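PDB 3OG2: beta-galactosidase, which probably hydrolyses terminal non-reducing beta-D-galactose residues in beta-D-galactosides, as a family 35 glycoside hydrolase. Local coordinates for residues L59-K64 with E350-D355. Numbering follows the deposited sequence.
Sequences LDVFHK and EDRRID. With NAG (2-acetamido-2-deoxy-beta-D-glucopyranose), chain B.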
loop_
_atom_site.group_PDB
_atom_site.type_symbol
_atom_site.label_atom_id
_atom_site.label_comp_id
_atom_site.label_asym_id
_atom_site.label_seq_id
_atom_site.Cartn_x
_atom_site.Cartn_y
_atom_site.Cartn_z
ATOM N N LEU A 59 5.569 6.154 -11.878
ATOM C CA LEU A 59 6.555 5.355 -12.593
ATOM C C LEU A 59 7.655 4.901 -11.657
ATOM O O LEU A 59 8.219 3.811 -11.832
ATOM C CB LEU A 59 7.160 6.147 -13.765
ATOM C CG LEU A 59 8.065 5.349 -14.690
ATOM C CD1 LEU A 59 7.412 4.127 -15.356
ATOM C CD2 LEU A 59 8.655 6.290 -15.750
ATOM N N ASP A 60 8.016 5.718 -10.672
ATOM C CA ASP A 60 8.991 5.261 -9.664
ATOM C C ASP A 60 8.509 4.022 -8.974
ATOM O O ASP A 60 9.258 3.023 -8.862
ATOM C CB ASP A 60 9.230 6.409 -8.667
ATOM C CG ASP A 60 10.270 5.997 -7.644
ATOM O OD1 ASP A 60 11.359 5.497 -8.037
ATOM O OD2 ASP A 60 10.042 6.184 -6.426
ATOM N N VAL A 61 7.270 4.030 -8.494
ATOM C CA VAL A 61 6.828 2.816 -7.793
ATOM C C VAL A 61 6.684 1.699 -8.798
ATOM O O VAL A 61 7.040 0.532 -8.447
ATOM C CB VAL A 61 5.575 3.212 -7.014
ATOM C CG1 VAL A 61 5.939 3.887 -5.697
ATOM C CG2 VAL A 61 4.743 4.185 -7.820
ATOM N N PHE A 62 6.220 1.894 -10.012
ATOM C CA PHE A 62 6.127 0.782 -10.968
ATOM C C PHE A 62 7.493 0.227 -11.310
ATOM O O PHE A 62 7.624 -0.992 -11.473
ATOM C CB PHE A 62 5.420 1.213 -12.253
ATOM C CG PHE A 62 3.913 1.303 -12.216
ATOM C CD1 PHE A 62 3.277 2.520 -12.385
ATOM C CD2 PHE A 62 3.110 0.207 -12.030
ATOM C CE1 PHE A 62 1.884 2.604 -12.370
ATOM C CE2 PHE A 62 1.727 0.270 -12.015
ATOM C CZ PHE A 62 1.091 1.475 -12.202
ATOM N N HIS A 63 8.528 1.050 -11.429
ATOM C CA HIS A 63 9.849 0.518 -11.677
ATOM C C HIS A 63 10.299 -0.419 -10.548
ATOM O O HIS A 63 10.941 -1.427 -10.748
ATOM C CB HIS A 63 10.878 1.669 -11.686
ATOM C CG HIS A 63 10.997 2.453 -12.920
ATOM N ND1 HIS A 63 11.551 3.712 -12.969
ATOM C CD2 HIS A 63 10.694 2.067 -14.182
ATOM C CE1 HIS A 63 11.562 4.114 -14.227
ATOM N NE2 HIS A 63 11.034 3.130 -14.991
ATOM N N LYS A 64 9.963 -0.011 -9.306
ATOM C CA LYS A 64 10.377 -0.785 -8.123
ATOM C C LYS A 64 9.585 -2.094 -8.078
ATOM O O LYS A 64 10.139 -3.127 -7.655
ATOM C CB LYS A 64 10.166 0.077 -6.883
ATOM C CG LYS A 64 11.227 1.165 -6.799
ATOM C CD LYS A 64 10.915 2.293 -5.828
ATOM C CE LYS A 64 12.145 3.224 -5.820
ATOM N NZ LYS A 64 11.912 4.447 -5.064
ATOM N N GLU A 350 6.630 3.810 2.717
ATOM C CA GLU A 350 5.796 4.972 2.396
ATOM C C GLU A 350 6.551 6.029 1.640
ATOM O O GLU A 350 5.977 6.697 0.795
ATOM C CB GLU A 350 5.293 5.513 3.750
ATOM C CG GLU A 350 4.431 6.753 3.615
ATOM C CD GLU A 350 3.792 7.132 4.947
ATOM O OE1 GLU A 350 4.250 6.609 6.004
ATOM O OE2 GLU A 350 2.825 7.935 4.962
ATOM N N ASP A 351 7.851 6.187 1.966
ATOM C CA ASP A 351 8.710 7.170 1.262
ATOM C C ASP A 351 9.353 6.562 0.008
ATOM O O ASP A 351 10.228 7.213 -0.590
ATOM C CB ASP A 351 9.708 7.759 2.245
ATOM C CG ASP A 351 10.746 6.772 2.720
ATOM O OD1 ASP A 351 10.812 5.623 2.230
ATOM O OD2 ASP A 351 11.556 7.130 3.630
ATOM N N ARG A 352 8.941 5.381 -0.396
ATOM C CA ARG A 352 9.268 4.651 -1.635
ATOM C C ARG A 352 10.647 3.982 -1.553
ATOM O O ARG A 352 11.114 3.436 -2.567
ATOM C CB ARG A 352 9.070 5.463 -2.939
ATOM C CG ARG A 352 7.742 6.230 -2.913
ATOM C CD ARG A 352 7.525 7.068 -4.175
ATOM N NE ARG A 352 8.700 7.877 -4.445
ATOM C CZ ARG A 352 9.091 8.957 -3.799
ATOM N NH1 ARG A 352 8.351 9.449 -2.793
ATOM N NH2 ARG A 352 10.228 9.541 -4.192
ATOM N N ARG A 353 11.273 3.972 -0.383
ATOM C CA ARG A 353 12.573 3.286 -0.273
ATOM C C ARG A 353 12.351 1.757 -0.291
ATOM O O ARG A 353 11.354 1.251 0.224
ATOM C CB ARG A 353 13.344 3.663 0.991
ATOM C CG ARG A 353 13.927 5.074 0.910
ATOM C CD ARG A 353 14.685 5.369 2.201
ATOM N NE ARG A 353 13.838 5.479 3.367
ATOM C CZ ARG A 353 14.026 4.988 4.588
ATOM N NH1 ARG A 353 15.086 4.256 4.966
ATOM N NH2 ARG A 353 13.116 5.224 5.530
ATOM N N ILE A 354 13.353 1.086 -0.882
ATOM C CA ILE A 354 13.327 -0.371 -1.046
ATOM C C ILE A 354 14.540 -0.998 -0.378
ATOM O O ILE A 354 15.224 -1.884 -0.872
ATOM C CB ILE A 354 13.266 -0.732 -2.540
ATOM C CG1 ILE A 354 14.401 -0.081 -3.364
ATOM C CG2 ILE A 354 11.884 -0.355 -3.062
ATOM C CD1 ILE A 354 14.509 -0.661 -4.750
ATOM N N ASP A 355 14.805 -0.517 0.856
ATOM C CA ASP A 355 15.876 -1.069 1.644
ATOM C C ASP A 355 15.420 -2.189 2.557
ATOM O O ASP A 355 16.283 -2.928 3.057
ATOM C CB ASP A 355 16.484 0.056 2.503
ATOM C CG ASP A 355 15.424 0.517 3.493
ATOM O OD1 ASP A 355 14.364 1.015 3.147
ATOM O OD2 ASP A 355 15.575 0.359 4.757
HETATM C C1 NAG B . 19.494 -3.572 3.554
HETATM C C2 NAG B . 19.874 -5.046 3.588
HETATM C C3 NAG B . 18.990 -5.817 4.546
HETATM C C4 NAG B . 19.030 -5.149 5.931
HETATM C C5 NAG B . 18.641 -3.664 5.777
HETATM C C6 NAG B . 18.773 -2.877 7.071
HETATM C C7 NAG B . 20.706 -5.747 1.380
HETATM C C8 NAG B . 20.331 -6.066 -0.039
HETATM N N2 NAG B . 19.695 -5.595 2.228
HETATM O O3 NAG B . 19.377 -7.155 4.614
HETATM O O4 NAG B . 18.046 -5.798 6.743
HETATM O O5 NAG B . 19.589 -3.068 4.872
HETATM O O6 NAG B . 20.054 -3.049 7.651
HETATM O O7 NAG B . 21.878 -5.498 1.697
HETATM O O HOH W 1 11.945 8.453 -6.108
#
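A buried salt-bridge network of Asp60, Lys64 and Arg352 joins helix 58-66 of the TIM-barrel domain to the loop that leads from barrel strand 318-321 to helix 357-370. Asp60 OD2 accepts from both basic residues: Arg352 NE reaches it at 2.9 Å on its anti side, nearly in the guanidinium plane, while Lys64 NZ, one helical turn on, comes to its syn side at 2.9 Å. The carboxylate and guanidinium planes are turned 70° apart, and a water accepting from Arg352 NH2 at 2.8 Å also donates a weak hydrogen bond to Asp60 OD2. Asp60 OD1 forms a salt bridge with Arg591 NH2, and the carboxylate, among three basic groups, probably offsets the repulsion between Lys64 NZ and Arg352 NE, 4.7 Å apart.

Lys64, extended beyond CG, carries NZ on to the backbone O of Arg352, 2.8 Å away, which it meets from above the carbonyl plane. Its CD lies 3.9 Å from Ile354 CG2, and Val61 CG1 rests 3.9 Å from Arg352 CD. A methionine in place of Lys64 would probably leave the carbonyl of Arg352 without this donor and Asp60 with one positive partner fewer.

Tyr588 OH accepts a hydrogen bond from Ile354 N, and Tyr359 OH of helix 357-370 hydrogen-bonds to Lys64 O. Strand 589-596, from the region assigned to domain 3, packs against both helix 58-66 and the loop, its Leu589 touching Lys64 and Ile354.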